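Local coordinates for DUF5063 domain-containing protein (Bacteroides fragilis, PDB 3NRH) that is of unknown function but folds into a predominantly alpha-helical domain of the DUF5063 family and pairs with a second copy of itself, at residues Y70-Y76 with A117-Q121; L49-S54 with F149-G154; D122-F126 with S141-C145. All coordinates share one frame; numbering follows the deposited sequence.

The three contacts lie in one helical domain. Interaction 2 joins helix 35-54 to helix 135-169 and closes the longest loop along the chain. Interactions 1 and 3 both fall inside that loop, interaction 1 first. These two share helix 112-131, with centres about 12 Å apart, and are tied together where Asp125 accepts hydrogen bonds from the backbone N of Tyr70 and Val71. Interactions 2 and 3 share helix 135-169, with centres about 11 Å apart, and Trp153 packs on Ile123 and Cys145. Interactions 1 and 2 are about 17 Å apart, centre to centre, bridged by Ile119 against Trp153. Helices 112-131 and 135-169 thus connect all three contacts.

Interaction 1 of 3, residues Y70-Y76 with A117-Q121; sequences YVTEEIY and ADIYQ
Tyr76 meets Asp118 and Ala117 with the far end of its ring. Its hydroxyl donates a hydrogen bond to Asp118, with OH 2.6 Å from OD1. The oxygen is met from above the carboxylate plane, 37° out of it. The CB of Ala117 lies against the CE1 side of the Tyr76 ring, 3.4 Å from CE1. Val71 packs at about a right angle on the Gln121 side chain, CG1 to CG 3.8 Å. Its other methyl, CG2, lies 4.0 Å from Tyr120 CE2. The CG2 of Ile75 comes to the edge of the same Tyr120 ring. The Tyr76 ring reaches across because CG is anti to the backbone N (chi1 178°).

Behind this shell, Thr72 is the N-cap of helix 73-87. Its OG1 accepts from Ile75 N at 3.2 Å in a nearly straight bond (166°). The hydroxyl of Tyr120 is hydrogen-bonded to Glu28. In the loop before the cap, the Tyr70 ring makes a cation-pi contact with Lys124. The contact thus sets the start of helix 73-87 against helix 112-131. Tyr120 also packs on helix 11-28, and Ile119 turns to helix 135-169.

Interaction 2 of 3, residues L49-S54 with F149-G154; sequences LYLKAS and FGLLWG
Phe149 pushes its ring between Tyr50, Ala53 and Ser54 of helix 35-54. It is the main bump of this contact, and those three residues form the hollow that receives it. With chi1 at 169°, CG stands opposite the backbone N and the ring swings toward helix 35-54. The tip atom, CZ, sits over one face of the Tyr50 ring, 3.5 Å from CE1 and toward the rim. The two rings meet obliquely, their planes 58° apart. The CB of Ala53 lies over a face of the Phe149 ring in a CH-pi contact, 3.9 Å from the centroid. The hydroxyl of Ser54 closes the hollow, with OG 3.7 Å from Phe149 CZ. That oxygen is held by the carbonyl of Tyr50, OG to O 2.8 Å. Ser54 N binds the same carbonyl from the opposite face of its plane.

Trp153 is the second bump. Its far end touches the methyl of Ala53, CH2 to CB 3.7 Å, while Leu49 brushes CZ2. CD1 of Phe149 lies over the centre of the indole, so the two bumps brace each other. Between them runs a wider pi-type turn, in which Gly154 N bonds to Phe149 O at 2.8 Å.

The helix segments are antiparallel (170°), and their axes are 12.2 Å apart, a gap spanned by the large rings. Leu49 and Ala53 also pack on helix 11-28, and Trp153 lies on helix 112-131. On the dimer side, the hydroxyl of Tyr50 hydrogen-bonds to His165 of the second subunit.

Interaction 3 of 3, residues D122-F126 with S141-C145; sequences DIKDF and SLAIC
Phe126 meets Leu142 with CE1 and CZ, at the far end of its ring, and this apolar packing makes up much of the contact. The two side chains run side by side and point the same way. Phe126 CE1 is 3.5 Å from the CA of Leu142, so the ring presses close to the backbone of the opposite helix. Farther along, Phe126 CZ is 3.7 Å from Leu142 CD1. A chi1 of 164° turns the Phe126 ring away from its own backbone N and toward Leu142. Cys145 packs against the root of the same side chain, its CB 4.0 Å from Phe126 CB.

Sulfur makes a second kind of contact. Cys145 SG is 4.9 Å from the centroid of the Phe126 ring and 38° off its normal, an oblique sulfur-aromatic approach. The same SG is 4.1 Å from Ile123 CD1. It is also near the backbone oxygen of Asp122.

The two segments belong to consecutive helices, 112-131 and 135-169, joined by a short connection. They form an antiparallel helical hairpin, with the axes of the segments 9.5 Å apart and 170° between their directions. Phe126 lies opposite Ser141, and Asp122 opposite Cys145.

The polar groups do not bond across the contact. Ser141 OG comes to the edge of the Phe126 ring, 3.6 Å from CD1. The same hydroxyl bonds chiefly to the carbonyl of Thr137 in its own helix. The carbonyl of Met138 is a second partner for its single proton. This satisfies the buried oxygen. Asp122 OD1 is hydrogen-bonded to Asn148, about one turn further along helix 135-169 than Cys145. Ile123 also packs on Ala20 and Cys24 of helix 11-28. Leu142 meets Val13 of that helix.

Interaction 1 of 3, residues Y70-Y76 with A117-Q121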
loop_
_atom_site.group_PDB
_atom_site.type_symbol
_atom_site.label_atom_id
_atom_site.label_comp_id
_atom_site.label_asym_id
_atom_site.label_seq_id
_atom_site.Cartn_x
_atom_site.Cartn_y
_atom_site.Cartn_z
ATOM N N TYR A 70 -21.013 -13.511 8.226
ATOM C CA TYR A 70 -21.784 -12.292 8.397
ATOM C C TYR A 70 -22.356 -11.788 7.083
ATOM O O TYR A 70 -23.555 -11.532 6.972
ATOM C CB TYR A 70 -20.922 -11.173 9.000
ATOM C CG TYR A 70 -21.670 -9.859 9.121
ATOM C CD1 TYR A 70 -22.371 -9.531 10.280
ATOM C CD2 TYR A 70 -21.707 -8.960 8.056
ATOM C CE1 TYR A 70 -23.092 -8.338 10.375
ATOM C CE2 TYR A 70 -22.426 -7.769 8.139
ATOM C CZ TYR A 70 -23.112 -7.460 9.299
ATOM O OH TYR A 70 -23.795 -6.261 9.386
ATOM N N VAL A 71 -21.484 -11.641 6.089
ATOM C CA VAL A 71 -21.882 -11.107 4.795
ATOM C C VAL A 71 -22.850 -11.960 3.981
ATOM O O VAL A 71 -22.541 -13.084 3.590
ATOM C CB VAL A 71 -20.640 -10.791 3.931
ATOM C CG1 VAL A 71 -21.065 -10.191 2.599
ATOM C CG2 VAL A 71 -19.731 -9.821 4.675
ATOM N N THR A 72 -24.026 -11.395 3.732
ATOM C CA THR A 72 -25.064 -12.041 2.945
ATOM C C THR A 72 -25.085 -11.334 1.592
ATOM O O THR A 72 -24.417 -10.314 1.411
ATOM C CB THR A 72 -26.446 -11.878 3.604
ATOM O OG1 THR A 72 -26.789 -10.486 3.661
ATOM C CG2 THR A 72 -26.432 -12.451 5.014
ATOM N N GLU A 73 -25.843 -11.865 0.640
ATOM C CA GLU A 73 -25.922 -11.239 -0.677
ATOM C C GLU A 73 -26.447 -9.807 -0.562
ATOM O O GLU A 73 -25.979 -8.906 -1.259
ATOM C CB GLU A 73 -26.840 -12.051 -1.596
ATOM C CG GLU A 73 -26.913 -11.528 -3.024
ATOM C CD GLU A 73 -25.552 -11.444 -3.690
ATOM O OE1 GLU A 73 -24.816 -12.452 -3.677
ATOM O OE2 GLU A 73 -25.217 -10.369 -4.231
ATOM N N GLU A 74 -27.416 -9.600 0.322
ATOM C CA GLU A 74 -28.010 -8.278 0.513
ATOM C C GLU A 74 -26.995 -7.282 1.078
ATOM O O GLU A 74 -26.909 -6.140 0.622
ATOM C CB GLU A 74 -29.216 -8.377 1.450
ATOM C CG GLU A 74 -30.008 -7.087 1.602
ATOM C CD GLU A 74 -30.589 -6.592 0.287
ATOM O OE1 GLU A 74 -30.985 -7.432 -0.547
ATOM O OE2 GLU A 74 -30.663 -5.358 0.092
ATOM N N ILE A 75 -26.242 -7.722 2.083
ATOM C CA ILE A 75 -25.220 -6.884 2.702
ATOM C C ILE A 75 -24.208 -6.487 1.628
ATOM O O ILE A 75 -23.845 -5.319 1.504
ATOM C CB ILE A 75 -24.476 -7.654 3.828
ATOM C CG1 ILE A 75 -25.391 -7.823 5.045
ATOM C CG2 ILE A 75 -23.188 -6.927 4.215
ATOM C CD1 ILE A 75 -25.802 -6.507 5.683
ATOM N N TYR A 76 -23.767 -7.476 0.854
ATOM C CA TYR A 76 -22.781 -7.259 -0.203
ATOM C C TYR A 76 -23.279 -6.306 -1.285
ATOM O O TYR A 76 -22.580 -5.368 -1.668
ATOM C CB TYR A 76 -22.395 -8.595 -0.852
ATOM C CG TYR A 76 -21.412 -8.462 -2.004
ATOM C CD1 TYR A 76 -20.036 -8.476 -1.781
ATOM C CD2 TYR A 76 -21.866 -8.296 -3.313
ATOM C CE1 TYR A 76 -19.133 -8.328 -2.834
ATOM C CE2 TYR A 76 -20.974 -8.145 -4.373
ATOM C CZ TYR A 76 -19.611 -8.163 -4.127
ATOM O OH TYR A 76 -18.726 -8.020 -5.166
ATOM N N ALA A 117 -15.989 -4.204 -2.072
ATOM C CA ALA A 117 -17.012 -5.059 -1.480
ATOM C C ALA A 117 -16.471 -6.482 -1.323
ATOM O O ALA A 117 -16.759 -7.156 -0.331
ATOM C CB ALA A 117 -18.275 -5.051 -2.347
ATOM N N ASP A 118 -15.678 -6.938 -2.293
ATOM C CA ASP A 118 -15.093 -8.276 -2.222
ATOM C C ASP A 118 -14.128 -8.388 -1.043
ATOM O O ASP A 118 -14.156 -9.369 -0.303
ATOM C CB ASP A 118 -14.344 -8.625 -3.515
ATOM C CG ASP A 118 -15.275 -8.971 -4.659
ATOM O OD1 ASP A 118 -16.491 -9.133 -4.422
ATOM O OD2 ASP A 118 -14.786 -9.092 -5.804
ATOM N N ILE A 119 -13.267 -7.386 -0.875
ATOM C CA ILE A 119 -12.304 -7.393 0.229
ATOM C C ILE A 119 -13.090 -7.363 1.540
ATOM O O ILE A 119 -12.788 -8.103 2.480
ATOM C CB ILE A 119 -11.366 -6.166 0.141
ATOM C CG1 ILE A 119 -10.544 -6.244 -1.151
ATOM C CG2 ILE A 119 -10.452 -6.102 1.362
ATOM C CD1 ILE A 119 -9.755 -4.977 -1.445
ATOM N N TYR A 120 -14.112 -6.516 1.580
ATOM C CA TYR A 120 -14.976 -6.374 2.750
ATOM C C TYR A 120 -15.573 -7.723 3.160
ATOM O O TYR A 120 -15.651 -8.040 4.346
ATOM C CB TYR A 120 -16.101 -5.377 2.437
ATOM C CG TYR A 120 -17.138 -5.214 3.531
ATOM C CD1 TYR A 120 -16.950 -4.305 4.575
ATOM C CD2 TYR A 120 -18.316 -5.959 3.510
ATOM C CE1 TYR A 120 -17.918 -4.144 5.576
ATOM C CE2 TYR A 120 -19.287 -5.807 4.501
ATOM C CZ TYR A 120 -19.082 -4.901 5.531
ATOM O OH TYR A 120 -20.037 -4.768 6.520
ATOM N N GLN A 121 -16.000 -8.522 2.184
ATOM C CA GLN A 121 -16.578 -9.817 2.507
ATOM C C GLN A 121 -15.618 -10.648 3.351
ATOM O O GLN A 121 -16.017 -11.242 4.351
ATOM C CB GLN A 121 -16.943 -10.583 1.235
ATOM C CG GLN A 121 -17.780 -11.829 1.493
ATOM C CD GLN A 121 -18.172 -12.538 0.213
ATOM O OE1 GLN A 121 -18.584 -11.904 -0.758
ATOM N NE2 GLN A 121 -18.059 -13.862 0.207
#

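Interaction 2 of 3, residues L49-S54 with F149-G154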
loop_
_atom_site.group_PDB
_atom_site.type_symbol
_atom_site.label_atom_id
_atom_site.label_comp_id
_atom_site.label_asym_id
_atom_site.label_seq_id
_atom_site.Cartn_x
_atom_site.Cartn_y
_atom_site.Cartn_z
ATOM N N LEU A 49 -3.800 -1.810 5.940
ATOM C CA LEU A 49 -4.462 -3.107 6.003
ATOM C C LEU A 49 -3.577 -4.166 5.344
ATOM O O LEU A 49 -3.431 -5.279 5.858
ATOM C CB LEU A 49 -5.828 -3.037 5.308
ATOM C CG LEU A 49 -6.699 -4.299 5.282
ATOM C CD1 LEU A 49 -7.053 -4.728 6.697
ATOM C CD2 LEU A 49 -7.969 -4.020 4.481
ATOM N N TYR A 50 -2.975 -3.812 4.212
ATOM C CA TYR A 50 -2.101 -4.736 3.500
ATOM C C TYR A 50 -0.886 -5.077 4.365
ATOM O O TYR A 50 -0.505 -6.244 4.503
ATOM C CB TYR A 50 -1.622 -4.113 2.183
ATOM C CG TYR A 50 -0.842 -5.082 1.326
ATOM C CD1 TYR A 50 -1.484 -5.891 0.391
ATOM C CD2 TYR A 50 0.531 -5.243 1.504
ATOM C CE1 TYR A 50 -0.777 -6.845 -0.347
ATOM C CE2 TYR A 50 1.246 -6.195 0.780
ATOM C CZ TYR A 50 0.585 -6.993 -0.141
ATOM O OH TYR A 50 1.289 -7.958 -0.823
ATOM N N LEU A 51 -0.276 -4.047 4.938
ATOM C CA LEU A 51 0.894 -4.230 5.785
ATOM C C LEU A 51 0.602 -5.136 6.979
ATOM O O LEU A 51 1.352 -6.069 7.254
ATOM C CB LEU A 51 1.394 -2.872 6.272
ATOM C CG LEU A 51 2.566 -2.867 7.254
ATOM C CD1 LEU A 51 3.759 -3.588 6.659
ATOM C CD2 LEU A 51 2.923 -1.416 7.591
ATOM N N LYS A 52 -0.484 -4.862 7.692
ATOM C CA LYS A 52 -0.834 -5.679 8.851
ATOM C C LYS A 52 -1.158 -7.123 8.465
ATOM O O LYS A 52 -0.835 -8.057 9.200
ATOM C CB LYS A 52 -2.003 -5.038 9.611
ATOM C CG LYS A 52 -1.654 -3.696 10.243
ATOM C CD LYS A 52 -0.428 -3.817 11.152
ATOM C CE LYS A 52 0.086 -2.463 11.614
ATOM N NZ LYS A 52 1.380 -2.588 12.351
ATOM N N ALA A 53 -1.788 -7.314 7.309
ATOM C CA ALA A 53 -2.106 -8.664 6.858
ATOM C C ALA A 53 -0.805 -9.405 6.547
ATOM O O ALA A 53 -0.656 -10.585 6.866
ATOM C CB ALA A 53 -2.986 -8.609 5.618
ATOM N N SER A 54 0.139 -8.694 5.935
ATOM C CA SER A 54 1.428 -9.271 5.568
ATOM C C SER A 54 2.265 -9.646 6.784
ATOM O O SER A 54 3.153 -10.490 6.690
ATOM C CB SER A 54 2.226 -8.280 4.710
ATOM O OG SER A 54 1.523 -7.942 3.527
ATOM N N PHE A 149 -6.074 -14.012 1.781
ATOM C CA PHE A 149 -5.312 -12.796 1.507
ATOM C C PHE A 149 -4.417 -13.093 0.304
ATOM O O PHE A 149 -4.363 -12.326 -0.655
ATOM C CB PHE A 149 -4.441 -12.428 2.714
ATOM C CG PHE A 149 -3.427 -11.348 2.432
ATOM C CD1 PHE A 149 -3.833 -10.054 2.118
ATOM C CD2 PHE A 149 -2.064 -11.627 2.491
ATOM C CE1 PHE A 149 -2.893 -9.051 1.869
ATOM C CE2 PHE A 149 -1.115 -10.631 2.245
ATOM C CZ PHE A 149 -1.532 -9.341 1.933
ATOM N N GLY A 150 -3.724 -14.229 0.360
ATOM C CA GLY A 150 -2.833 -14.606 -0.724
ATOM C C GLY A 150 -3.558 -15.143 -1.940
ATOM O O GLY A 150 -3.114 -14.947 -3.075
ATOM N N LEU A 151 -4.679 -15.818 -1.707
ATOM C CA LEU A 151 -5.458 -16.389 -2.794
ATOM C C LEU A 151 -6.225 -15.351 -3.597
ATOM O O LEU A 151 -6.404 -15.515 -4.802
ATOM C CB LEU A 151 -6.458 -17.418 -2.264
ATOM C CG LEU A 151 -5.939 -18.716 -1.646
ATOM C CD1 LEU A 151 -7.132 -19.561 -1.223
ATOM C CD2 LEU A 151 -5.074 -19.474 -2.649
ATOM N N LEU A 152 -6.684 -14.280 -2.954
ATOM C CA LEU A 152 -7.458 -13.309 -3.710
ATOM C C LEU A 152 -7.584 -11.874 -3.211
ATOM O O LEU A 152 -7.371 -10.945 -3.989
ATOM C CB LEU A 152 -8.863 -13.872 -3.946
ATOM C CG LEU A 152 -9.744 -13.144 -4.964
ATOM C CD1 LEU A 152 -9.072 -13.170 -6.333
ATOM C CD2 LEU A 152 -11.113 -13.814 -5.033
ATOM N N TRP A 153 -7.927 -11.682 -1.936
ATOM C CA TRP A 153 -8.128 -10.330 -1.411
ATOM C C TRP A 153 -6.910 -9.410 -1.506
ATOM O O TRP A 153 -7.053 -8.224 -1.808
ATOM C CB TRP A 153 -8.673 -10.396 0.036
ATOM C CG TRP A 153 -8.032 -9.433 1.020
ATOM C CD1 TRP A 153 -7.759 -8.104 0.820
ATOM C CD2 TRP A 153 -7.556 -9.738 2.330
ATOM N NE1 TRP A 153 -7.134 -7.575 1.918
ATOM C CE2 TRP A 153 -6.998 -8.554 2.862
ATOM C CE3 TRP A 153 -7.546 -10.899 3.112
ATOM C CZ2 TRP A 153 -6.435 -8.500 4.132
ATOM C CZ3 TRP A 153 -6.985 -10.841 4.371
ATOM C CH2 TRP A 153 -6.438 -9.652 4.867
ATOM N N GLY A 154 -5.724 -9.947 -1.242
ATOM C CA GLY A 154 -4.520 -9.139 -1.318
ATOM C C GLY A 154 -4.329 -8.484 -2.678
ATOM O O GLY A 154 -3.981 -7.304 -2.759
#

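Interaction 3 of 3, residues D122-F126 with S141-C145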
loop_
_atom_site.group_PDB
_atom_site.type_symbol
_atom_site.label_atom_id
_atom_site.label_comp_id
_atom_site.label_asym_id
_atom_site.label_seq_id
_atom_site.Cartn_x
_atom_site.Cartn_y
_atom_site.Cartn_z
ATOM N N ASP A 122 -14.353 -10.704 2.957
ATOM C CA ASP A 122 -13.392 -11.485 3.733
ATOM C C ASP A 122 -13.045 -10.848 5.073
ATOM O O ASP A 122 -12.992 -11.533 6.092
ATOM C CB ASP A 122 -12.111 -11.720 2.936
ATOM C CG ASP A 122 -12.080 -13.093 2.282
ATOM O OD1 ASP A 122 -12.191 -14.109 3.010
ATOM O OD2 ASP A 122 -11.946 -13.159 1.046
ATOM N N ILE A 123 -12.823 -9.540 5.082
ATOM C CA ILE A 123 -12.460 -8.860 6.327
ATOM C C ILE A 123 -13.605 -8.832 7.343
ATOM O O ILE A 123 -13.403 -9.130 8.520
ATOM C CB ILE A 123 -11.995 -7.413 6.057
ATOM C CG1 ILE A 123 -10.879 -7.413 5.004
ATOM C CG2 ILE A 123 -11.484 -6.775 7.356
ATOM C CD1 ILE A 123 -9.664 -8.233 5.396
ATOM N N LYS A 124 -14.805 -8.481 6.885
ATOM C CA LYS A 124 -15.968 -8.407 7.771
ATOM C C LYS A 124 -16.325 -9.759 8.393
ATOM O O LYS A 124 -16.655 -9.836 9.579
ATOM C CB LYS A 124 -17.178 -7.862 7.007
ATOM C CG LYS A 124 -18.449 -7.706 7.848
ATOM C CD LYS A 124 -18.284 -6.665 8.950
ATOM C CE LYS A 124 -19.595 -6.445 9.704
ATOM N NZ LYS A 124 -19.484 -5.346 10.714
ATOM N N ASP A 125 -16.268 -10.823 7.598
ATOM C CA ASP A 125 -16.589 -12.151 8.120
ATOM C C ASP A 125 -15.624 -12.512 9.241
ATOM O O ASP A 125 -16.016 -13.099 10.255
ATOM C CB ASP A 125 -16.517 -13.211 7.015
ATOM C CG ASP A 125 -17.748 -13.214 6.123
ATOM O OD1 ASP A 125 -18.744 -12.543 6.469
ATOM O OD2 ASP A 125 -17.725 -13.901 5.079
ATOM N N PHE A 126 -14.360 -12.143 9.055
ATOM C CA PHE A 126 -13.333 -12.416 10.046
ATOM C C PHE A 126 -13.533 -11.662 11.371
ATOM O O PHE A 126 -13.582 -12.278 12.435
ATOM C CB PHE A 126 -11.953 -12.073 9.478
ATOM C CG PHE A 126 -10.887 -11.956 10.527
ATOM C CD1 PHE A 126 -10.548 -13.048 11.321
ATOM C CD2 PHE A 126 -10.254 -10.739 10.755
ATOM C CE1 PHE A 126 -9.591 -12.925 12.332
ATOM C CE2 PHE A 126 -9.297 -10.606 11.762
ATOM C CZ PHE A 126 -8.967 -11.704 12.552
ATOM N N SER A 141 -11.290 -18.532 11.704
ATOM C CA SER A 141 -11.679 -17.390 10.876
ATOM C C SER A 141 -10.420 -16.621 10.475
ATOM O O SER A 141 -10.324 -16.105 9.361
ATOM C CB SER A 141 -12.660 -16.468 11.622
ATOM O OG SER A 141 -12.092 -15.903 12.796
ATOM N N LEU A 142 -9.451 -16.558 11.383
ATOM C CA LEU A 142 -8.189 -15.872 11.105
ATOM C C LEU A 142 -7.429 -16.626 10.015
ATOM O O LEU A 142 -6.957 -16.033 9.043
ATOM C CB LEU A 142 -7.324 -15.803 12.365
ATOM C CG LEU A 142 -5.921 -15.230 12.157
ATOM C CD1 LEU A 142 -6.037 -13.785 11.705
ATOM C CD2 LEU A 142 -5.114 -15.327 13.448
ATOM N N ALA A 143 -7.314 -17.940 10.182
ATOM C CA ALA A 143 -6.616 -18.776 9.208
ATOM C C ALA A 143 -7.228 -18.623 7.816
ATOM O O ALA A 143 -6.511 -18.507 6.826
ATOM C CB ALA A 143 -6.660 -20.243 9.644
ATOM N N ILE A 144 -8.555 -18.637 7.741
ATOM C CA ILE A 144 -9.243 -18.489 6.462
ATOM C C ILE A 144 -8.955 -17.127 5.836
ATOM O O ILE A 144 -8.640 -17.030 4.652
ATOM C CB ILE A 144 -10.767 -18.648 6.632
ATOM C CG1 ILE A 144 -11.096 -20.102 6.968
ATOM C CG2 ILE A 144 -11.492 -18.221 5.354
ATOM C CD1 ILE A 144 -12.553 -20.346 7.269
ATOM N N CYS A 145 -9.067 -16.074 6.639
ATOM C CA CYS A 145 -8.811 -14.727 6.154
ATOM C C CYS A 145 -7.379 -14.601 5.641
ATOM O O CYS A 145 -7.140 -14.018 4.582
ATOM C CB CYS A 145 -9.058 -13.717 7.270
ATOM S SG CYS A 145 -8.962 -11.996 6.735
#